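Local coordinates for foldase protein PrsA (Streptococcus pneumoniae, PDB 5TVL) that probably assists the folding of secreted proteins outside the cell membrane, as a lipoprotein of the parvulin-type peptidyl-prolyl cis-trans isomerase family, at residues D119-E130 with S206-T217. Sequence-based numbering, arbitrary orientation.
Sequences DVTAQIIRLNNE and SQYYIVKLTKKT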
ATOM      1  N   ASP A 119       9.607  20.415   3.966  1.00 57.36           N
ATOM      2  CA  ASP A 119      10.038  20.549   2.570  1.00 59.08           C
ATOM      3  C   ASP A 119      11.541  20.789   2.452  1.00 57.61           C
ATOM      4  O   ASP A 119      12.092  21.653   3.129  1.00 63.23           O
ATOM      5  CB  ASP A 119       9.274  21.677   1.843  1.00 63.18           C
ATOM      6  CG  ASP A 119       7.949  21.210   1.241  1.00 66.05           C
ATOM      7  OD1 ASP A 119       7.926  20.161   0.562  1.00 67.67           O
ATOM      8  OD2 ASP A 119       6.928  21.905   1.427  1.00 71.43           O
ATOM      9  N   VAL A 120      12.193  19.988   1.615  1.00 56.51           N
ATOM     10  CA  VAL A 120      13.581  20.209   1.226  1.00 57.69           C
ATOM     11  C   VAL A 120      13.635  20.257  -0.300  1.00 60.32           C
ATOM     12  O   VAL A 120      12.959  19.480  -0.977  1.00 58.81           O
ATOM     13  CB  VAL A 120      14.539  19.125   1.794  1.00 55.82           C
ATOM     14  CG1 VAL A 120      14.294  18.930   3.285  1.00 58.12           C
ATOM     15  CG2 VAL A 120      14.415  17.792   1.061  1.00 54.22           C
ATOM     16  N   THR A 121      14.404  21.199  -0.833  1.00 70.00           N
ATOM     17  CA  THR A 121      14.683  21.250  -2.262  1.00 71.98           C
ATOM     18  C   THR A 121      15.952  20.444  -2.522  1.00 69.51           C
ATOM     19  O   THR A 121      16.845  20.372  -1.672  1.00 67.82           O
ATOM     20  CB  THR A 121      14.859  22.698  -2.755  1.00 78.68           C
ATOM     21  OG1 THR A 121      13.767  23.498  -2.283  1.00 82.65           O
ATOM     22  CG2 THR A 121      14.900  22.756  -4.281  1.00 81.02           C
ATOM     23  N   ALA A 122      16.013  19.823  -3.694  1.00 69.48           N
ATOM     24  CA  ALA A 122      17.167  19.021  -4.087  1.00 66.86           C
ATOM     25  C   ALA A 122      17.154  18.784  -5.582  1.00 66.72           C
ATOM     26  O   ALA A 122      16.136  19.005  -6.241  1.00 74.09           O
ATOM     27  CB  ALA A 122      17.166  17.688  -3.349  1.00 63.34           C
ATOM     28  N   GLN A 123      18.292  18.337  -6.103  1.00 64.17           N
ATOM     29  CA  GLN A 123      18.431  17.975  -7.508  1.00 65.71           C
ATOM     30  C   GLN A 123      18.756  16.491  -7.600  1.00 61.76           C
ATOM     31  O   GLN A 123      19.672  16.020  -6.926  1.00 58.12           O
ATOM     32  CB  GLN A 123      19.531  18.808  -8.165  1.00 72.39           C
ATOM     33  CG  GLN A 123      19.240  20.302  -8.180  1.00 76.25           C
ATOM     34  CD  GLN A 123      20.448  21.133  -8.565  1.00 81.01           C
ATOM     35  OE1 GLN A 123      21.225  20.751  -9.440  1.00 89.01           O
ATOM     36  NE2 GLN A 123      20.609  22.281  -7.917  1.00 82.46           N
ATOM     37  N   ILE A 124      17.999  15.762  -8.423  1.00 62.53           N
ATOM     38  CA  ILE A 124      18.174  14.313  -8.584  1.00 63.01           C
ATOM     39  C   ILE A 124      18.606  13.969 -10.006  1.00 62.83           C
ATOM     40  O   ILE A 124      18.326  14.717 -10.943  1.00 67.58           O
ATOM     41  CB  ILE A 124      16.905  13.508  -8.193  1.00 67.06           C
ATOM     42  CG1 ILE A 124      15.682  13.903  -9.036  1.00 74.34           C
ATOM     43  CG2 ILE A 124      16.592  13.695  -6.713  1.00 68.41           C
ATOM     44  CD1 ILE A 124      14.493  12.982  -8.844  1.00 78.06           C
ATOM     45  N   ILE A 125      19.301  12.840 -10.146  1.00 64.90           N
ATOM     46  CA  ILE A 125      19.713  12.300 -11.450  1.00 67.15           C
ATOM     47  C   ILE A 125      19.408  10.795 -11.476  1.00 67.70           C
ATOM     48  O   ILE A 125      20.157  10.000 -10.903  1.00 67.26           O
ATOM     49  CB  ILE A 125      21.222  12.544 -11.735  1.00 65.61           C
ATOM     50  CG1 ILE A 125      21.578  14.025 -11.552  1.00 68.09           C
ATOM     51  CG2 ILE A 125      21.590  12.086 -13.146  1.00 65.49           C
ATOM     52  CD1 ILE A 125      23.043  14.350 -11.750  1.00 71.39           C
ATOM     53  N   ARG A 126      18.311  10.415 -12.132  1.00 68.42           N
ATOM     54  CA  ARG A 126      17.951   9.000 -12.306  1.00 64.36           C
ATOM     55  C   ARG A 126      18.715   8.393 -13.491  1.00 62.19           C
ATOM     56  O   ARG A 126      18.885   9.046 -14.523  1.00 61.04           O
ATOM     57  CB  ARG A 126      16.443   8.844 -12.510  1.00 67.60           C
ATOM     58  CG  ARG A 126      15.942   7.416 -12.345  1.00 72.95           C
ATOM     59  CD  ARG A 126      14.425   7.343 -12.429  1.00 74.31           C
ATOM     60  NE  ARG A 126      13.927   7.622 -13.777  1.00 72.70           N
ATOM     61  CZ  ARG A 126      12.641   7.641 -14.129  1.00 76.70           C
ATOM     62  NH1 ARG A 126      11.680   7.395 -13.238  1.00 80.34           N
ATOM     63  NH2 ARG A 126      12.309   7.910 -15.390  1.00 83.47           N
ATOM     64  N   LEU A 127      19.163   7.148 -13.333  1.00 60.62           N
ATOM     65  CA  LEU A 127      19.984   6.452 -14.333  1.00 61.94           C
ATOM     66  C   LEU A 127      19.549   4.991 -14.485  1.00 63.61           C
ATOM     67  O   LEU A 127      19.063   4.377 -13.531  1.00 58.61           O
ATOM     68  CB  LEU A 127      21.456   6.516 -13.924  1.00 63.78           C
ATOM     69  CG  LEU A 127      22.134   7.884 -14.111  1.00 67.07           C
ATOM     70  CD1 LEU A 127      22.868   8.326 -12.851  1.00 67.14           C
ATOM     71  CD2 LEU A 127      23.060   7.884 -15.319  1.00 72.00           C
ATOM     72  N   ASN A 128      19.730   4.448 -15.689  1.00 67.54           N
ATOM     73  CA  ASN A 128      19.367   3.059 -15.994  1.00 69.36           C
ATOM     74  C   ASN A 128      20.498   2.089 -15.674  1.00 70.28           C
ATOM     75  O   ASN A 128      20.254   1.031 -15.106  1.00 75.02           O
ATOM     76  CB  ASN A 128      18.955   2.916 -17.465  1.00 75.49           C
ATOM     77  CG  ASN A 128      17.671   3.660 -17.783  1.00 77.75           C
ATOM     78  OD1 ASN A 128      17.389   4.707 -17.199  1.00 79.74           O
ATOM     79  ND2 ASN A 128      16.881   3.121 -18.706  1.00 82.46           N
ATOM     80  N   ASN A 129      21.724   2.453 -16.043  1.00 72.51           N
ATOM     81  CA  ASN A 129      22.903   1.609 -15.833  1.00 76.69           C
ATOM     82  C   ASN A 129      23.549   1.932 -14.484  1.00 74.72           C
ATOM     83  O   ASN A 129      23.553   3.089 -14.060  1.00 72.54           O
ATOM     84  CB  ASN A 129      23.906   1.843 -16.973  1.00 84.36           C
ATOM     85  CG  ASN A 129      24.926   0.720 -17.116  1.00 90.96           C
ATOM     86  OD1 ASN A 129      25.271   0.035 -16.150  1.00 97.93           O
ATOM     87  ND2 ASN A 129      25.424   0.535 -18.334  1.00 91.77           N
ATOM     88  N   GLU A 130      24.094   0.911 -13.820  1.00 76.87           N
ATOM     89  CA  GLU A 130      24.851   1.111 -12.576  1.00 79.19           C
ATOM     90  C   GLU A 130      26.241   1.688 -12.841  1.00 88.68           C
ATOM     91  O   GLU A 130      26.677   2.592 -12.122  1.00100.89           O
ATOM     92  CB  GLU A 130      24.985  -0.186 -11.771  1.00 78.01           C
ATOM     93  CG  GLU A 130      25.769   0.000 -10.473  1.00 80.13           C
ATOM     94  CD  GLU A 130      25.431  -1.021  -9.410  1.00 82.45           C
ATOM     95  OE1 GLU A 130      25.440  -2.229  -9.723  1.00 89.14           O
ATOM     96  OE2 GLU A 130      25.169  -0.614  -8.257  1.00 78.80           O
ATOM     97  N   SER A 206      15.401  -1.833 -12.490  1.00 45.48           N
ATOM     98  CA  SER A 206      16.228  -1.212 -11.455  1.00 45.67           C
ATOM     99  C   SER A 206      16.728   0.172 -11.878  1.00 46.45           C
ATOM    100  O   SER A 206      17.295   0.328 -12.962  1.00 50.17           O
ATOM    101  CB  SER A 206      17.408  -2.113 -11.068  1.00 44.88           C
ATOM    102  OG  SER A 206      18.305  -2.284 -12.149  1.00 45.39           O
ATOM    103  N   GLN A 207      16.488   1.166 -11.021  1.00 48.16           N
ATOM    104  CA  GLN A 207      16.891   2.554 -11.266  1.00 46.15           C
ATOM    105  C   GLN A 207      17.968   2.953 -10.265  1.00 40.01           C
ATOM    106  O   GLN A 207      18.054   2.394  -9.173  1.00 37.05           O
ATOM    107  CB  GLN A 207      15.691   3.505 -11.151  1.00 49.67           C
ATOM    108  CG  GLN A 207      14.533   3.240 -12.113  1.00 57.53           C
ATOM    109  CD  GLN A 207      14.816   3.659 -13.553  1.00 61.53           C
ATOM    110  OE1 GLN A 207      15.756   3.174 -14.184  1.00 62.55           O
ATOM    111  NE2 GLN A 207      13.980   4.547 -14.088  1.00 68.88           N
ATOM    112  N   TYR A 208      18.795   3.916 -10.662  1.00 38.57           N
ATOM    113  CA  TYR A 208      19.915   4.385  -9.848  1.00 38.21           C
ATOM    114  C   TYR A 208      19.856   5.906  -9.767  1.00 39.43           C
ATOM    115  O   TYR A 208      19.702   6.575 -10.789  1.00 37.95           O
ATOM    116  CB  TYR A 208      21.246   3.906 -10.443  1.00 38.47           C
ATOM    117  CG  TYR A 208      21.293   2.402 -10.615  1.00 37.58           C
ATOM    118  CD1 TYR A 208      20.790   1.795 -11.768  1.00 36.46           C
ATOM    119  CD2 TYR A 208      21.803   1.580  -9.609  1.00 38.11           C
ATOM    120  CE1 TYR A 208      20.811   0.419 -11.921  1.00 37.19           C
ATOM    121  CE2 TYR A 208      21.829   0.200  -9.755  1.00 38.61           C
ATOM    122  CZ  TYR A 208      21.327  -0.373 -10.911  1.00 38.66           C
ATOM    123  OH  TYR A 208      21.345  -1.737 -11.069  1.00 39.50           O
ATOM    124  N   TYR A 209      19.969   6.440  -8.550  1.00 39.19           N
ATOM    125  CA  TYR A 209      19.781   7.867  -8.289  1.00 38.63           C
ATOM    126  C   TYR A 209      21.027   8.486  -7.660  1.00 39.77           C
ATOM    127  O   TYR A 209      21.750   7.824  -6.913  1.00 40.77           O
ATOM    128  CB  TYR A 209      18.591   8.085  -7.356  1.00 38.23           C
ATOM    129  CG  TYR A 209      17.267   7.587  -7.884  1.00 38.72           C
ATOM    130  CD1 TYR A 209      16.902   6.250  -7.750  1.00 39.12           C
ATOM    131  CD2 TYR A 209      16.363   8.457  -8.492  1.00 41.71           C
ATOM    132  CE1 TYR A 209      15.681   5.788  -8.218  1.00 41.10           C
ATOM    133  CE2 TYR A 209      15.139   8.005  -8.964  1.00 44.32           C
ATOM    134  CZ  TYR A 209      14.804   6.669  -8.823  1.00 43.27           C
ATOM    135  OH  TYR A 209      13.597   6.203  -9.287  1.00 50.30           O
ATOM    136  N   ILE A 210      21.270   9.755  -7.984  1.00 41.05           N
ATOM    137  CA  ILE A 210      22.281  10.578  -7.317  1.00 41.08           C
ATOM    138  C   ILE A 210      21.557  11.850  -6.888  1.00 41.21           C
ATOM    139  O   ILE A 210      20.914  12.495  -7.715  1.00 41.25           O
ATOM    140  CB  ILE A 210      23.472  10.917  -8.245  1.00 43.79           C
ATOM    141  CG1 ILE A 210      24.128   9.634  -8.779  1.00 46.69           C
ATOM    142  CG2 ILE A 210      24.513  11.746  -7.501  1.00 43.86           C
ATOM    143  CD1 ILE A 210      25.077   9.852  -9.941  1.00 51.87           C
ATOM    144  N   VAL A 211      21.662  12.200  -5.605  1.00 87.14           N
ATOM    145  CA  VAL A 211      20.933  13.337  -5.029  1.00 82.46           C
ATOM    146  C   VAL A 211      21.910  14.435  -4.609  1.00 80.19           C
ATOM    147  O   VAL A 211      22.987  14.150  -4.085  1.00 78.45           O
ATOM    148  CB  VAL A 211      20.090  12.912  -3.803  1.00 79.98           C
ATOM    149  CG1 VAL A 211      19.249  14.074  -3.280  1.00 78.30           C
ATOM    150  CG2 VAL A 211      19.185  11.742  -4.149  1.00 85.17           C
ATOM    151  N   LYS A 212      21.509  15.685  -4.850  1.00 81.17           N
ATOM    152  CA  LYS A 212      22.247  16.880  -4.439  1.00 82.04           C
ATOM    153  C   LYS A 212      21.277  17.759  -3.648  1.00 78.40           C
ATOM    154  O   LYS A 212      20.333  18.302  -4.224  1.00 78.02           O
ATOM    155  CB  LYS A 212      22.764  17.620  -5.681  1.00 88.81           C
ATOM    156  CG  LYS A 212      23.396  18.991  -5.446  1.00 93.67           C
ATOM    157  CD  LYS A 212      24.822  18.894  -4.928  1.00 97.85           C
ATOM    158  CE  LYS A 212      25.411  20.273  -4.656  1.00103.74           C
ATOM    159  NZ  LYS A 212      25.700  21.046  -5.897  1.00110.41           N
ATOM    160  N   LEU A 213      21.504  17.897  -2.341  1.00 77.18           N
ATOM    161  CA  LEU A 213      20.656  18.747  -1.497  1.00 76.30           C
ATOM    162  C   LEU A 213      20.969  20.224  -1.752  1.00 78.75           C
ATOM    163  O   LEU A 213      22.127  20.636  -1.674  1.00 81.29           O
ATOM    164  CB  LEU A 213      20.845  18.417  -0.012  1.00 76.23           C
ATOM    165  CG  LEU A 213      19.790  18.986   0.946  1.00 77.32           C
ATOM    166  CD1 LEU A 213      18.453  18.269   0.789  1.00 76.59           C
ATOM    167  CD2 LEU A 213      20.268  18.897   2.386  1.00 81.46           C
ATOM    168  N   THR A 214      19.927  20.998  -2.058  1.00 79.40           N
ATOM    169  CA  THR A 214      20.037  22.430  -2.361  1.00 82.05           C
ATOM    170  C   THR A 214      19.541  23.280  -1.184  1.00 86.05           C
ATOM    171  O   THR A 214      20.238  24.204  -0.753  1.00 94.62           O
ATOM    172  CB  THR A 214      19.242  22.791  -3.641  1.00 79.62           C
ATOM    173  OG1 THR A 214      19.719  22.004  -4.740  1.00 78.86           O
ATOM    174  CG2 THR A 214      19.385  24.274  -3.995  1.00 82.81           C
ATOM    175  N   LYS A 215      18.340  22.976  -0.684  1.00 84.85           N
ATOM    176  CA  LYS A 215      17.723  23.725   0.417  1.00 91.61           C
ATOM    177  C   LYS A 215      17.035  22.776   1.401  1.00 95.46           C
ATOM    178  O   LYS A 215      16.567  21.704   1.011  1.00 95.00           O
ATOM    179  CB  LYS A 215      16.712  24.737  -0.142  1.00 91.72           C
ATOM    180  CG  LYS A 215      16.348  25.887   0.789  1.00 96.69           C
ATOM    181  CD  LYS A 215      17.504  26.861   0.984  1.00102.99           C
ATOM    182  CE  LYS A 215      17.054  28.168   1.622  1.00109.34           C
ATOM    183  NZ  LYS A 215      16.464  29.119   0.639  1.00106.57           N
ATOM    184  N   LYS A 216      16.985  23.180   2.670  1.00 60.44           N
ATOM    185  CA  LYS A 216      16.361  22.395   3.736  1.00 63.59           C
ATOM    186  C   LYS A 216      15.611  23.331   4.677  1.00 65.08           C
ATOM    187  O   LYS A 216      16.205  24.257   5.224  1.00 63.68           O
ATOM    188  CB  LYS A 216      17.426  21.618   4.519  1.00 69.11           C
ATOM    189  CG  LYS A 216      16.871  20.623   5.537  1.00 77.04           C
ATOM    190  CD  LYS A 216      17.943  20.120   6.498  1.00 81.70           C
ATOM    191  CE  LYS A 216      18.980  19.254   5.798  1.00 86.95           C
ATOM    192  NZ  LYS A 216      19.861  18.532   6.758  1.00 90.16           N
ATOM    193  N   THR A 217      14.314  23.090   4.857  1.00 68.84           N
ATOM    194  CA  THR A 217      13.509  23.852   5.811  1.00 75.66           C
ATOM    195  C   THR A 217      13.870  23.419   7.232  1.00 76.34           C
ATOM    196  O   THR A 217      14.054  22.227   7.495  1.00 75.88           O
ATOM    197  CB  THR A 217      11.993  23.645   5.573  1.00 81.01           C
ATOM    198  OG1 THR A 217      11.647  24.080   4.253  1.00 76.76           O
ATOM    199  CG2 THR A 217      11.149  24.423   6.592  1.00 84.16           C
TER
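Ile124 and Val211 sit side by side as a non-hydrogen-bonded pair at the centre of two antiparallel strands, 120-127 and 207-216, which form the middle pair of the four-stranded sheet of a parvulin-type (PpiC) rotamase domain; their axes approach to 4.4 Å. Both side chains lean the same way, with Ile124 CG2 4.1 Å from Val211 CG2. Ala122, Val120 and Leu213 continue this buried face, which helix 178-186 covers through Val180, Ala184 and Phe185. The other face carries Ile125, Leu127 and Ile210; there Ile125 packs on Phe147 and Ala151 of helix 147-154. Between the strands, Gln123 and Lys212, a hydrogen-bonded pair, exchange two backbone bonds, and the one from Gln123 N is nearly straight.

The register slips by one residue between Thr121 and Ala122, a beta bulge: Thr214 N and Lys215 N both donate to Thr121 O from the same face of its carbonyl plane, lying well above that plane. Thr214 is the extra residue, and its OG1 accepts a weak bond from Gln123 NE2.

Solvent reaches Asn128 and Asn129 at one end and Lys215 to Thr217 at the other. Beyond Leu127 the partly exposed Tyr208 ring is met from two directions: Leu127 O lies at its edge, in plane, while Glu130 CB sits over a face, 4.0 Å from the ring centroid and 23° off its normal. Partly exposed Arg126, with CG anti to the backbone N (chi1 -165°), runs beside buried Tyr209 and brings CD to 3.4 Å from Tyr209 OH; its NH2 bonds Tyr204 OH of the second subunit. At the opposite end, Asp119 O accepts twice from exposed Thr217: the backbone N lies in the carbonyl plane, whereas OG1, at 2.7 Å from Asp119 O, is tilted 19° from it.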